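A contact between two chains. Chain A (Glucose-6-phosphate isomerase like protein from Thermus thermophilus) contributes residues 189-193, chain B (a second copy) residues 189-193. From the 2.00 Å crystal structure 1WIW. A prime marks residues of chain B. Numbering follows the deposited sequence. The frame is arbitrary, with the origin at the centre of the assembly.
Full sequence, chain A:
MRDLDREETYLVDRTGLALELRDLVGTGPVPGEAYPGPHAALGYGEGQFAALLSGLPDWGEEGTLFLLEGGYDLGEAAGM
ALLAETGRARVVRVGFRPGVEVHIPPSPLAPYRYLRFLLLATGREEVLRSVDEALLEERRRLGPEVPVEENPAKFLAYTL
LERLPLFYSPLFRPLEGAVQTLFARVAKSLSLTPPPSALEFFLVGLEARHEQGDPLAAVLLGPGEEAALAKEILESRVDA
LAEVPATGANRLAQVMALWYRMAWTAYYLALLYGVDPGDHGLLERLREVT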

# COMPACT_ATOMS: atom_id res chain seq x y z
N SER A 189 2.55 -8.38 15.55
CA SER A 189 3.68 -8.78 14.72
C SER A 189 3.85 -7.99 13.42
O SER A 189 2.89 -7.43 12.87
CB SER A 189 3.57 -10.26 14.36
OG SER A 189 3.46 -11.07 15.52
N LEU A 190 5.08 -7.99 12.94
CA LEU A 190 5.45 -7.30 11.71
C LEU A 190 5.05 -8.14 10.48
O LEU A 190 5.20 -9.36 10.49
CB LEU A 190 6.96 -7.06 11.70
CG LEU A 190 7.61 -6.40 10.48
CD1 LEU A 190 7.03 -5.01 10.26
CD2 LEU A 190 9.12 -6.33 10.72
N SER A 191 4.54 -7.46 9.46
CA SER A 191 4.16 -8.11 8.21
C SER A 191 4.30 -7.07 7.10
O SER A 191 4.27 -5.86 7.36
CB SER A 191 2.73 -8.65 8.26
OG SER A 191 1.77 -7.62 8.25
N LEU A 192 4.44 -7.55 5.86
CA LEU A 192 4.64 -6.68 4.70
C LEU A 192 3.62 -6.87 3.58
O LEU A 192 3.00 -7.93 3.46
CB LEU A 192 6.06 -6.92 4.18
CG LEU A 192 6.50 -6.61 2.74
CD1 LEU A 192 6.33 -5.13 2.44
CD2 LEU A 192 7.95 -7.01 2.57
N THR A 193 3.46 -5.83 2.76
CA THR A 193 2.56 -5.84 1.61
C THR A 193 3.35 -5.25 0.44
O THR A 193 4.17 -4.35 0.62
CB THR A 193 1.29 -4.98 1.82
OG1 THR A 193 1.63 -3.59 1.68
CG2 THR A 193 0.69 -5.20 3.20
N SER B 189 16.23 -4.74 -3.89
CA SER B 189 16.09 -5.03 -2.47
C SER B 189 14.68 -4.87 -1.92
O SER B 189 13.88 -4.10 -2.43
CB SER B 189 17.05 -4.14 -1.66
OG SER B 189 18.40 -4.34 -2.05
N LEU B 190 14.42 -5.60 -0.84
CA LEU B 190 13.13 -5.60 -0.18
C LEU B 190 13.01 -4.41 0.78
O LEU B 190 13.99 -4.00 1.39
CB LEU B 190 12.98 -6.91 0.61
CG LEU B 190 11.67 -7.19 1.34
CD1 LEU B 190 10.57 -7.44 0.32
CD2 LEU B 190 11.84 -8.42 2.24
N SER B 191 11.80 -3.88 0.91
CA SER B 191 11.50 -2.78 1.82
C SER B 191 10.01 -2.87 2.10
O SER B 191 9.29 -3.61 1.43
CB SER B 191 11.84 -1.42 1.20
OG SER B 191 11.04 -1.14 0.07
N LEU B 192 9.53 -2.13 3.09
CA LEU B 192 8.10 -2.17 3.36
C LEU B 192 7.51 -0.82 3.68
O LEU B 192 8.22 0.16 3.92
CB LEU B 192 7.76 -3.13 4.49
CG LEU B 192 8.00 -2.64 5.92
CD1 LEU B 192 7.08 -3.39 6.88
CD2 LEU B 192 9.46 -2.82 6.27
N THR B 193 6.19 -0.80 3.69
CA THR B 193 5.39 0.38 3.95
C THR B 193 4.40 0.05 5.05
O THR B 193 3.98 -1.10 5.21
CB THR B 193 4.61 0.78 2.69
OG1 THR B 193 5.53 1.29 1.71
CG2 THR B 193 3.56 1.82 3.00
O HOH W 1 1.41 -1.82 3.56

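The same five residues from two copies of the protein meet here, each in an extended but irregular conformation. The segments from residue 190 to 192 run 112° apart, and no hydrogen bond passes directly between the stretches. The chains come closest at Leu192 and Leu192′, whose CA atoms are 5.8 Å apart, and what holds this place is the fit of leucine side chains.

Leu192 is the main bump on the chain A side. Its CA-to-CB bond points sideways, but the t, p rotamer brings the end of the side chain nearer to chain B, and both of its methyls lie beside the carbonyl O of Ser191′. CD1 of Leu192 packs 3.2 Å from CB of Leu192′, a tight approach for two carbons, and also lies 3.5 Å from the carbonyl O of Ser191′. CD2 of Leu192 reaches the other way along the stretch and rests 3.5 Å from CD1 of Leu190′. The forked end thus fits around the carbonyl, CD1 leaning on CB of Leu192′ and CD2 on the end of Leu190′.

Leu192′ returns the arrangement with a different shape. Its CA-to-CB bond points toward chain A, and its rotamer is p, t. CD1 of Leu192′ enters the space beside Leu190, 3.7 Å from CD1 of Leu190, and also lies 3.8 Å from O of Ser191. Each Leu192 therefore touches both the leucine and the serine carbonyl of the other copy, yet the two use unlike rotamers: the pairing is similar in plan but not exact in detail. Leucine suits Leu192 because its branched end offers two methyls that can pack on separate neighbours without asking for a polar partner; Leu192′ works through CB and CD1.

Leu190 and Leu190′ supply the outer walls. Both have CA-to-CB bonds pointing sideways and the t, p rotamer, which carries their ends nearer to the opposite stretch. Between the leucines, the CA-to-CB bonds of Ser191 and Ser191′ point away, and a small residue there contributes to the contact through its backbone carbonyl. This alternation is what an extended chain naturally provides.

At the far end, Thr193 and Thr193′ make no close direct contact. A water lies between them, 2.6 Å from OG1 of Thr193 and within hydrogen-bonding reach of O of Thr193′ at 3.1 Å, where the water would be the donor, though it cannot serve every acceptor near it at once. The hydroxyl of Thr193 suits this place, while Thr193′ takes part through its backbone carbonyl.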